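Local coordinates for glyoxylate-induced Protein (Pseudomonas aeruginosa, PDB 1SQ4) that has no established function but, as a protein of two cupin barrels, may act as a ureidoglycine aminohydrolase, at residues F26-A31 against R226-W231; R59-F64 against F239-A244; E66-Y71 against Y263-R268; H210-G215 against R243-Q248. One frame throughout, in Å; residues are numbered along the deposited sequence.

Contact 1 of 4, residues F26-A31 against R226-W231; sequences FTEAYA and RLNQDW
Tyr-30 lies across Leu-227 and reaches Asp-230 on a beta hairpin of the second cupin barrel. The strand of Tyr-30, 30-33, comes from the N-terminal arm and pairs with strand 239-244 of that barrel. The hairpin joins strands 222-227 and 230-235 through a two-residue turn, Asn-228 and Gln-229, closed by backbone bonds between Leu-227 and Asp-230.

The Tyr-30 ring is covered on both faces. Leu-227 CB sits over its centre as a CH-pi contact, 3.7 Å from the ring centroid and 10° off the normal. Thr-27 CB covers the opposite face, nearer the rim. Leu-227 CD1 extends the apolar contact to Tyr-30 CD2, 3.6 Å away. Tyr-30 CG stands between the backbone N and the carbonyl carbon (chi1 64°), and from there the ring lies between Thr-27 and Leu-227.

The Tyr-30 ring and the Asp-230 carboxylate have planes 74° apart. Thr-27 also shapes the turn before the strand. Its OG1 accepts from Ala-29 N and from Tyr-30 N, an ST turn and an ST motif.

Beyond the ring the contact thins. Ala-29 CB rests against Asn-228 ND2 at 3.7 Å. Phe-26 of a neighbouring subunit packs on Glu-28 and Ala-29. The one hydrogen bond between the segments runs 2.5 Å from Tyr-30 OH to Asp-230 OD1; Asp-230 OD1 accepts through its anti lone pair, away from OD2.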
# COMPACT_ATOMS: atom_id res chain seq x y z
N PHE A 26 3.29 13.01 5.25
CA PHE A 26 4.36 13.24 4.29
C PHE A 26 4.08 12.31 3.11
O PHE A 26 4.28 11.11 3.21
CB PHE A 26 5.72 12.91 4.92
CG PHE A 26 6.06 13.78 6.11
CD1 PHE A 26 6.45 15.10 5.92
CD2 PHE A 26 5.96 13.28 7.40
CE1 PHE A 26 6.73 15.92 7.01
CE2 PHE A 26 6.24 14.10 8.51
CZ PHE A 26 6.63 15.42 8.31
N THR A 27 3.59 12.87 2.01
CA THR A 27 3.30 12.05 0.84
C THR A 27 4.15 12.53 -0.33
O THR A 27 5.09 13.29 -0.15
CB THR A 27 1.82 12.13 0.44
OG1 THR A 27 1.51 13.43 -0.06
CG2 THR A 27 0.94 11.83 1.63
N GLU A 28 3.81 12.09 -1.53
CA GLU A 28 4.60 12.49 -2.67
C GLU A 28 4.05 13.76 -3.31
O GLU A 28 4.62 14.28 -4.26
CB GLU A 28 4.67 11.36 -3.69
CG GLU A 28 3.32 10.88 -4.22
CD GLU A 28 2.36 10.36 -3.13
OE1 GLU A 28 2.80 9.62 -2.21
OE2 GLU A 28 1.15 10.66 -3.23
N ALA A 29 2.96 14.26 -2.74
CA ALA A 29 2.31 15.45 -3.26
C ALA A 29 2.14 16.53 -2.21
O ALA A 29 1.96 17.71 -2.52
CB ALA A 29 0.95 15.08 -3.82
N TYR A 30 2.19 16.14 -0.95
CA TYR A 30 2.01 17.12 0.09
C TYR A 30 2.56 16.67 1.43
O TYR A 30 3.00 15.53 1.60
CB TYR A 30 0.52 17.45 0.21
CG TYR A 30 -0.31 16.28 0.65
CD1 TYR A 30 -0.74 15.32 -0.25
CD2 TYR A 30 -0.65 16.13 1.99
CE1 TYR A 30 -1.47 14.22 0.17
CE2 TYR A 30 -1.38 15.04 2.43
CZ TYR A 30 -1.79 14.09 1.51
OH TYR A 30 -2.52 13.00 1.95
N ALA A 31 2.53 17.61 2.37
CA ALA A 31 2.99 17.40 3.74
C ALA A 31 2.15 18.25 4.68
O ALA A 31 1.98 19.44 4.45
CB ALA A 31 4.45 17.80 3.85
N ARG A 226 -8.91 19.08 1.34
CA ARG A 226 -8.61 17.94 0.50
C ARG A 226 -7.28 18.18 -0.21
O ARG A 226 -7.17 19.07 -1.04
CB ARG A 226 -9.74 17.79 -0.51
CG ARG A 226 -9.54 16.75 -1.58
CD ARG A 226 -9.66 15.37 -1.00
NE ARG A 226 -9.73 14.34 -2.03
CZ ARG A 226 -10.76 14.14 -2.84
NH1 ARG A 226 -11.84 14.91 -2.75
NH2 ARG A 226 -10.73 13.16 -3.74
N LEU A 227 -6.26 17.40 0.14
CA LEU A 227 -4.96 17.52 -0.51
C LEU A 227 -4.76 16.26 -1.35
O LEU A 227 -4.54 15.18 -0.82
CB LEU A 227 -3.84 17.62 0.53
CG LEU A 227 -3.93 18.82 1.49
CD1 LEU A 227 -3.15 18.54 2.76
CD2 LEU A 227 -3.42 20.08 0.79
N ASN A 228 -4.88 16.41 -2.66
CA ASN A 228 -4.72 15.28 -3.57
C ASN A 228 -5.41 13.99 -3.15
O ASN A 228 -4.77 13.09 -2.61
CB ASN A 228 -3.22 15.01 -3.75
CG ASN A 228 -2.95 13.81 -4.64
OD1 ASN A 228 -3.51 13.69 -5.72
ND2 ASN A 228 -2.07 12.93 -4.19
N GLN A 229 -6.71 13.86 -3.38
CA GLN A 229 -7.40 12.62 -3.04
C GLN A 229 -7.46 12.28 -1.54
O GLN A 229 -7.99 11.24 -1.16
CB GLN A 229 -6.73 11.45 -3.78
CG GLN A 229 -6.89 11.51 -5.27
CD GLN A 229 -8.33 11.31 -5.69
OE1 GLN A 229 -8.83 10.18 -5.76
NE2 GLN A 229 -9.03 12.42 -5.95
N ASP A 230 -6.92 13.15 -0.70
CA ASP A 230 -6.92 12.90 0.74
C ASP A 230 -7.52 14.03 1.56
O ASP A 230 -7.01 15.15 1.56
CB ASP A 230 -5.49 12.65 1.23
CG ASP A 230 -4.95 11.30 0.79
OD1 ASP A 230 -3.71 11.13 0.78
OD2 ASP A 230 -5.75 10.41 0.47
N TRP A 231 -8.61 13.75 2.27
CA TRP A 231 -9.21 14.77 3.11
C TRP A 231 -8.54 14.76 4.48
O TRP A 231 -8.36 13.70 5.09
CB TRP A 231 -10.71 14.52 3.28
CG TRP A 231 -11.54 14.71 2.04
CD1 TRP A 231 -11.93 13.74 1.16
CD2 TRP A 231 -12.12 15.94 1.57
NE1 TRP A 231 -12.74 14.29 0.18
CE2 TRP A 231 -12.87 15.63 0.41
CE3 TRP A 231 -12.09 17.26 2.03
CZ2 TRP A 231 -13.58 16.60 -0.30
CZ3 TRP A 231 -12.80 18.23 1.32
CH2 TRP A 231 -13.53 17.89 0.17

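Contact 2 of 4, residues R59-F64 against F239-A244; sequences RPLSGF and FMWLRA
Pro-60 packs on Trp-241 where the two barrels of this bicupin meet. The loop 59-64 follows strand 52-57 of the first barrel. Strand 239-244 belongs to the second, between strands 30-33 and 212-220.

The tight part is apolar and buried. Pro-60 CG lies 3.5 Å above one face of the Trp-241 indole, offset toward the rim. The proline ring crosses the indole side chain at about a right angle. Pro-60 CB also meets Trp-241 CB at 3.5 Å. Trp-241 CG is anti to the backbone N (chi1 174°), and the indole that follows it lies against Pro-60. Pro-60 CG has a second neighbour, Phe-239 CE2, at 3.8 Å, and reaches that phenyl at its edge, in plane. Leu-61 CB adds a looser touch to Trp-241 CD1, 4.2 Å away.

The other end is polar and partly exposed. Here the Arg-243 chain is bent at chi2. Its guanidinium reaches Leu-61 and Ser-62. Leu-61 CD2 sits over a guanidinium face, 3.8 Å from Arg-243 NH2. That nitrogen also makes a weak hydrogen bond to Glu-28 O. Ser-62 of a neighbouring subunit packs on Arg-243 too, so this side borders a subunit interface. Arg-243 NH1 donates to Ser-62 O over 2.6 Å at an N-H...O angle of 162°; the oxygen lies in the guanidinium plane, while NH1 stands 46° above the carbonyl plane.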
# COMPACT_ATOMS: atom_id res chain seq x y z
N ARG A 59 11.77 23.30 4.13
CA ARG A 59 11.99 21.95 3.61
C ARG A 59 10.98 20.91 4.14
O ARG A 59 11.38 19.84 4.62
CB ARG A 59 13.41 21.47 3.93
CG ARG A 59 14.50 22.36 3.39
CD ARG A 59 15.83 21.64 3.31
NE ARG A 59 16.47 21.44 4.61
CZ ARG A 59 16.91 22.42 5.39
NH1 ARG A 59 16.79 23.69 5.00
NH2 ARG A 59 17.48 22.13 6.55
N PRO A 60 9.68 21.21 4.04
CA PRO A 60 8.66 20.27 4.52
C PRO A 60 8.81 18.90 3.89
O PRO A 60 8.56 17.87 4.53
CB PRO A 60 7.35 20.94 4.11
CG PRO A 60 7.71 22.39 4.02
CD PRO A 60 9.05 22.35 3.36
N LEU A 61 9.20 18.90 2.63
CA LEU A 61 9.36 17.67 1.86
C LEU A 61 10.62 17.77 1.03
O LEU A 61 11.08 18.87 0.72
CB LEU A 61 8.16 17.47 0.94
CG LEU A 61 7.16 16.33 1.14
CD1 LEU A 61 6.83 16.11 2.61
CD2 LEU A 61 5.93 16.65 0.34
N SER A 62 11.17 16.62 0.66
CA SER A 62 12.40 16.61 -0.12
C SER A 62 12.19 17.19 -1.51
O SER A 62 11.06 17.44 -1.93
CB SER A 62 12.92 15.17 -0.25
OG SER A 62 12.20 14.45 -1.24
N GLY A 63 13.29 17.43 -2.21
CA GLY A 63 13.19 17.96 -3.55
C GLY A 63 13.19 19.47 -3.65
O GLY A 63 13.87 20.16 -2.90
N PHE A 64 12.42 19.99 -4.60
CA PHE A 64 12.34 21.43 -4.83
C PHE A 64 11.54 22.12 -3.74
O PHE A 64 10.37 22.48 -3.94
CB PHE A 64 11.74 21.71 -6.21
CG PHE A 64 11.96 23.13 -6.70
CD1 PHE A 64 11.12 24.16 -6.29
CD2 PHE A 64 13.01 23.42 -7.58
CE1 PHE A 64 11.31 25.46 -6.76
CE2 PHE A 64 13.21 24.72 -8.05
CZ PHE A 64 12.36 25.74 -7.63
N PHE A 239 0.27 23.65 9.31
CA PHE A 239 0.94 24.08 8.09
C PHE A 239 0.83 22.97 7.04
O PHE A 239 1.03 21.79 7.34
CB PHE A 239 2.42 24.35 8.38
CG PHE A 239 3.19 24.81 7.18
CD1 PHE A 239 2.96 26.06 6.64
CD2 PHE A 239 4.09 23.96 6.56
CE1 PHE A 239 3.61 26.47 5.49
CE2 PHE A 239 4.75 24.36 5.40
CZ PHE A 239 4.50 25.62 4.87
N MSE A 240 0.49 23.36 5.81
CA MSE A 240 0.37 22.41 4.70
C MSE A 240 1.32 22.83 3.60
O MSE A 240 1.37 24.00 3.25
CB MSE A 240 -1.05 22.39 4.13
CG MSE A 240 -2.15 22.04 5.12
SE MSE A 240 -3.93 22.29 4.35
CE MSE A 240 -3.94 24.19 4.14
N TRP A 241 2.08 21.88 3.07
CA TRP A 241 3.00 22.17 1.99
C TRP A 241 2.59 21.41 0.75
O TRP A 241 2.44 20.19 0.79
CB TRP A 241 4.42 21.76 2.36
CG TRP A 241 5.36 21.91 1.22
CD1 TRP A 241 5.82 20.93 0.41
CD2 TRP A 241 5.88 23.14 0.70
NE1 TRP A 241 6.60 21.46 -0.59
CE2 TRP A 241 6.66 22.82 -0.44
CE3 TRP A 241 5.77 24.48 1.09
CZ2 TRP A 241 7.31 23.78 -1.19
CZ3 TRP A 241 6.42 25.44 0.34
CH2 TRP A 241 7.18 25.09 -0.79
N LEU A 242 2.43 22.14 -0.36
CA LEU A 242 2.04 21.54 -1.63
C LEU A 242 3.18 21.49 -2.65
O LEU A 242 3.89 22.48 -2.84
CB LEU A 242 0.86 22.31 -2.22
CG LEU A 242 -0.47 22.00 -1.54
CD1 LEU A 242 -0.94 23.15 -0.68
CD2 LEU A 242 -1.49 21.70 -2.63
N ARG A 243 3.33 20.34 -3.31
CA ARG A 243 4.39 20.08 -4.28
C ARG A 243 4.26 20.71 -5.66
O ARG A 243 5.24 21.24 -6.20
CB ARG A 243 4.58 18.57 -4.48
CG ARG A 243 5.74 17.95 -3.70
CD ARG A 243 6.94 17.58 -4.58
NE ARG A 243 8.08 17.13 -3.78
CZ ARG A 243 8.08 16.02 -3.05
NH1 ARG A 243 9.15 15.68 -2.34
NH2 ARG A 243 7.02 15.23 -3.06
N ALA A 244 3.07 20.63 -6.24
CA ALA A 244 2.83 21.18 -7.58
C ALA A 244 1.72 20.38 -8.21
O ALA A 244 1.73 19.15 -8.18
CB ALA A 244 4.07 21.12 -8.46

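Contact 3 of 4, residues E66-Y71 against Y263-R268; sequences ETFSQY and YKDVNR
Tyr-263 OH donates to Gln-70 OE1 over 2.8 Å, a buried bond between the last strand of the second barrel and strand 69-76 of the first. The hydroxyl stands above the plane of the amide carbonyl, 41° out of it. Amide and ring planes are nearly perpendicular. Gln-70 CG is anti to the backbone N and the chain runs on straight, carrying the amide to the hydroxyl. The other amide atom, NE2, is hydrogen-bonded to His-139 ND1.

Phe-68 packs on Tyr-263 beside this bond. Tyr-263 turns its ring edge to the Phe-68 face, an edge-to-face pair with centroids 5.2 Å apart and planes at 73°. Tyr-263 CD1 is the atom above the phenyl, 3.7 Å from Phe-68 CD2 and toward the rim. Thr-67 CG2 covers the opposite face.

The far edge of Phe-68 meets backbone. Phe-68 CZ lies 3.5 Å from Asp-265 N, near the ring plane. Asp-265 CB touches the same end. The Asp-265 carboxylate has its main partner elsewhere, a salt bridge from OD2 to Arg-271.

Phe-239 packs on both Gln-70 and Tyr-263. A T-shaped aromatic pair with a tyrosine-glutamine bond beside it thus joins the two beta barrels of the bicupin fold.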
# COMPACT_ATOMS: atom_id res chain seq x y z
N GLU A 66 13.40 24.55 -1.37
CA GLU A 66 14.38 25.39 -0.72
C GLU A 66 14.22 26.81 -1.21
O GLU A 66 15.12 27.62 -1.08
CB GLU A 66 15.78 24.90 -1.04
CG GLU A 66 15.99 23.42 -0.81
CD GLU A 66 17.39 22.99 -1.18
OE1 GLU A 66 18.34 23.44 -0.50
OE2 GLU A 66 17.54 22.24 -2.17
N THR A 67 13.07 27.12 -1.79
CA THR A 67 12.85 28.46 -2.30
C THR A 67 12.51 29.41 -1.16
O THR A 67 13.05 30.51 -1.07
CB THR A 67 11.70 28.51 -3.31
OG1 THR A 67 12.02 27.71 -4.44
CG2 THR A 67 11.46 29.94 -3.75
N PHE A 68 11.62 28.98 -0.28
CA PHE A 68 11.20 29.83 0.83
C PHE A 68 11.68 29.31 2.17
O PHE A 68 12.05 28.15 2.32
CB PHE A 68 9.67 29.94 0.86
CG PHE A 68 9.09 30.79 -0.23
CD1 PHE A 68 9.28 32.17 -0.24
CD2 PHE A 68 8.33 30.22 -1.24
CE1 PHE A 68 8.70 32.98 -1.23
CE2 PHE A 68 7.75 31.01 -2.23
CZ PHE A 68 7.93 32.40 -2.23
N SER A 69 11.67 30.21 3.13
CA SER A 69 12.04 29.89 4.49
C SER A 69 11.04 30.68 5.34
O SER A 69 10.74 31.84 5.06
CB SER A 69 13.49 30.32 4.77
OG SER A 69 13.56 31.46 5.59
N GLN A 70 10.48 30.03 6.34
CA GLN A 70 9.50 30.67 7.20
C GLN A 70 9.89 30.45 8.65
O GLN A 70 10.27 29.35 9.04
CB GLN A 70 8.12 30.08 6.92
CG GLN A 70 7.04 30.50 7.89
CD GLN A 70 5.70 29.82 7.60
OE1 GLN A 70 5.65 28.78 6.93
NE2 GLN A 70 4.62 30.41 8.10
N TYR A 71 9.81 31.50 9.46
CA TYR A 71 10.12 31.35 10.87
C TYR A 71 8.98 31.98 11.68
O TYR A 71 8.29 32.87 11.19
CB TYR A 71 11.41 32.09 11.26
CG TYR A 71 12.60 31.92 10.36
CD1 TYR A 71 12.88 30.71 9.74
CD2 TYR A 71 13.52 32.96 10.22
CE1 TYR A 71 14.06 30.53 9.02
CE2 TYR A 71 14.69 32.78 9.50
CZ TYR A 71 14.96 31.56 8.90
OH TYR A 71 16.13 31.36 8.23
N TYR A 263 2.16 31.78 0.81
CA TYR A 263 3.29 32.40 0.13
C TYR A 263 3.70 31.56 -1.07
O TYR A 263 3.73 30.34 -1.00
CB TYR A 263 4.47 32.59 1.09
CG TYR A 263 4.89 31.37 1.90
CD1 TYR A 263 5.85 30.48 1.44
CD2 TYR A 263 4.34 31.14 3.16
CE1 TYR A 263 6.28 29.40 2.22
CE2 TYR A 263 4.75 30.07 3.95
CZ TYR A 263 5.72 29.20 3.48
OH TYR A 263 6.12 28.15 4.28
N LYS A 264 4.00 32.25 -2.18
CA LYS A 264 4.41 31.63 -3.44
C LYS A 264 5.29 32.58 -4.25
O LYS A 264 5.25 33.79 -4.04
CB LYS A 264 3.18 31.27 -4.27
CG LYS A 264 2.16 32.40 -4.32
CD LYS A 264 1.04 32.16 -5.30
CE LYS A 264 0.09 33.34 -5.26
NZ LYS A 264 -0.90 33.29 -6.36
N ASP A 265 6.06 32.01 -5.17
CA ASP A 265 6.95 32.78 -6.04
C ASP A 265 6.26 32.91 -7.40
O ASP A 265 5.69 31.95 -7.91
CB ASP A 265 8.30 32.08 -6.18
CG ASP A 265 8.18 30.64 -6.64
OD1 ASP A 265 7.62 29.81 -5.89
OD2 ASP A 265 8.65 30.32 -7.76
N VAL A 266 6.32 34.12 -7.97
CA VAL A 266 5.66 34.41 -9.24
C VAL A 266 6.34 35.46 -10.11
O VAL A 266 7.40 35.99 -9.77
CB VAL A 266 4.24 34.90 -8.97
CG1 VAL A 266 3.39 33.77 -8.39
CG2 VAL A 266 4.28 36.08 -8.02
N ASN A 267 5.70 35.77 -11.23
CA ASN A 267 6.18 36.76 -12.18
C ASN A 267 7.60 36.57 -12.65
O ASN A 267 8.30 37.55 -12.95
CB ASN A 267 6.02 38.16 -11.60
CG ASN A 267 4.63 38.43 -11.13
OD1 ASN A 267 3.68 37.82 -11.60
ND2 ASN A 267 4.49 39.35 -10.19
N ARG A 268 8.06 35.33 -12.71
CA ARG A 268 9.42 35.08 -13.16
C ARG A 268 9.49 33.80 -13.99
O ARG A 268 8.56 33.00 -13.97
CB ARG A 268 10.33 35.00 -11.95
CG ARG A 268 11.66 35.67 -12.16
CD ARG A 268 11.79 37.03 -11.43
NE ARG A 268 10.70 37.95 -11.70
CZ ARG A 268 10.61 39.19 -11.22
NH1 ARG A 268 9.55 39.93 -11.52
NH2 ARG A 268 11.57 39.70 -10.46

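Contact 4 of 4, residues H210-G215 against R243-Q248; sequences HVMEHG and RAFCPQ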
# COMPACT_ATOMS: atom_id res chain seq x y z
N HIS A 210 -2.37 28.42 -6.75
CA HIS A 210 -1.06 28.44 -7.38
C HIS A 210 -0.83 27.06 -7.95
O HIS A 210 -1.27 26.08 -7.37
CB HIS A 210 0.03 28.74 -6.35
CG HIS A 210 1.33 29.13 -6.96
ND1 HIS A 210 1.43 30.10 -7.94
CD2 HIS A 210 2.60 28.73 -6.70
CE1 HIS A 210 2.70 30.28 -8.25
NE2 HIS A 210 3.43 29.46 -7.51
N VAL A 211 -0.15 26.99 -9.09
CA VAL A 211 0.07 25.70 -9.73
C VAL A 211 1.36 25.04 -9.24
O VAL A 211 1.45 23.82 -9.16
CB VAL A 211 0.09 25.87 -11.28
CG1 VAL A 211 1.37 26.57 -11.71
CG2 VAL A 211 -0.04 24.54 -11.95
N MSE A 212 2.35 25.86 -8.90
CA MSE A 212 3.61 25.34 -8.42
C MSE A 212 3.57 25.19 -6.90
O MSE A 212 2.54 25.46 -6.28
CB MSE A 212 4.75 26.26 -8.85
CG MSE A 212 4.85 26.40 -10.37
SE MSE A 212 5.36 24.74 -11.26
CE MSE A 212 3.64 24.15 -11.88
N GLU A 213 4.67 24.76 -6.31
CA GLU A 213 4.72 24.56 -4.87
C GLU A 213 4.56 25.84 -4.07
O GLU A 213 4.99 26.91 -4.49
CB GLU A 213 6.03 23.87 -4.49
CG GLU A 213 7.29 24.53 -5.05
CD GLU A 213 7.62 24.07 -6.47
OE1 GLU A 213 7.80 22.85 -6.68
OE2 GLU A 213 7.70 24.93 -7.37
N HIS A 214 3.92 25.73 -2.92
CA HIS A 214 3.72 26.86 -2.05
C HIS A 214 3.24 26.40 -0.69
O HIS A 214 2.73 25.29 -0.55
CB HIS A 214 2.74 27.87 -2.64
CG HIS A 214 1.40 27.31 -2.96
ND1 HIS A 214 1.19 26.44 -4.01
CD2 HIS A 214 0.19 27.51 -2.39
CE1 HIS A 214 -0.09 26.12 -4.07
NE2 HIS A 214 -0.72 26.76 -3.10
N GLY A 215 3.43 27.25 0.32
CA GLY A 215 3.04 26.88 1.66
C GLY A 215 1.75 27.53 2.10
O GLY A 215 1.36 28.57 1.58
N ARG A 243 3.33 20.34 -3.31
CA ARG A 243 4.39 20.08 -4.28
C ARG A 243 4.26 20.71 -5.66
O ARG A 243 5.24 21.24 -6.20
CB ARG A 243 4.58 18.57 -4.48
CG ARG A 243 5.74 17.95 -3.70
CD ARG A 243 6.94 17.58 -4.58
NE ARG A 243 8.08 17.13 -3.78
CZ ARG A 243 8.08 16.02 -3.05
NH1 ARG A 243 9.15 15.68 -2.34
NH2 ARG A 243 7.02 15.23 -3.06
N ALA A 244 3.07 20.63 -6.24
CA ALA A 244 2.83 21.18 -7.58
C ALA A 244 1.72 20.38 -8.21
O ALA A 244 1.73 19.15 -8.18
CB ALA A 244 4.07 21.12 -8.46
N PHE A 245 0.77 21.10 -8.79
CA PHE A 245 -0.38 20.51 -9.42
C PHE A 245 -1.18 19.71 -8.41
O PHE A 245 -2.19 19.10 -8.76
CB PHE A 245 0.06 19.63 -10.57
CG PHE A 245 0.74 20.37 -11.66
CD1 PHE A 245 0.02 21.20 -12.51
CD2 PHE A 245 2.11 20.25 -11.84
CE1 PHE A 245 0.66 21.91 -13.53
CE2 PHE A 245 2.76 20.95 -12.85
CZ PHE A 245 2.03 21.78 -13.70
N CYS A 246 -0.74 19.71 -7.16
CA CYS A 246 -1.46 18.99 -6.12
C CYS A 246 -2.89 19.54 -6.00
O CYS A 246 -3.08 20.71 -5.70
CB CYS A 246 -0.74 19.15 -4.78
SG CYS A 246 -1.56 18.28 -3.43
N PRO A 247 -3.90 18.70 -6.24
CA PRO A 247 -5.28 19.18 -6.14
C PRO A 247 -5.61 19.74 -4.75
O PRO A 247 -5.13 19.23 -3.73
CB PRO A 247 -6.11 17.94 -6.48
CG PRO A 247 -5.19 17.18 -7.39
CD PRO A 247 -3.87 17.30 -6.70
N GLN A 248 -6.44 20.78 -4.71
CA GLN A 248 -6.83 21.41 -3.45
C GLN A 248 -8.31 21.69 -3.38
O GLN A 248 -8.85 22.47 -4.18
CB GLN A 248 -6.09 22.72 -3.27
CG GLN A 248 -4.60 22.66 -3.50
CD GLN A 248 -3.94 23.99 -3.23
OE1 GLN A 248 -4.07 24.52 -2.13
NE2 GLN A 248 -3.25 24.54 -4.22
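Val-211 O accepts from Phe-245 N over 2.8 Å. This bond ties the start of strand 212-220 to the turn after strand 239-244. Ala-244 CA adds a CA-H...O contact to the same oxygen, at 3.4 Å.

Side-chain conformations set the rest. Selenomethionine Met-212 is bent at chi2 and chi3, and its CE comes to Phe-245 CZ at 3.4 Å. Both side chains extend in the same direction, alongside each other. Glu-213 OE2 forms a salt bridge with Arg-59 of a neighbouring subunit.

His-214 CG lies between its backbone N and carbonyl carbon (chi1 57°). From there ND1 donates to Met-212 O over 2.8 Å at 154°, and that oxygen lies close to the ring plane, which fixes the ring's rotation. His-210 CB lies over one face of the ring. The ring's CE1-NE2 edge meets Gln-248 tip to tip, with His-214 CE1 3.5 Å from Gln-248 NE2, near the ring plane. Gln-248 OE1 is hydrogen-bonded to Tyr-225 OH, and NE2 makes a weak hydrogen bond to Glu-208 OE2. Glu-208, His-210, His-214 and Gln-248 probably correspond to the Glu, His, His and Gln that hold the metal in the cupin pocket of related ureidoglycine aminohydrolases.

All four contacts involve the sheet of the second barrel. Contacts 2 and 4 share Arg-243 and Ala-244 at the end of strand 239-244. Contact 1 lies beside both, through backbone pairing of Ala-29 with Arg-243 and Ala-31 with Trp-241. Contacts 2 and 3 both join one barrel to the other and meet at Phe-239, whereas contact 4 stays within the second barrel and contact 1 adds the N-terminal arm to it. Contact 3 is the most central and, like contacts 1 and 4, mainly buried; contact 2 is partly exposed. Tyrosine hydroxyls carry the bonds of contacts 1 and 3, a guanidinium that of contact 2, and backbone that of contact 4.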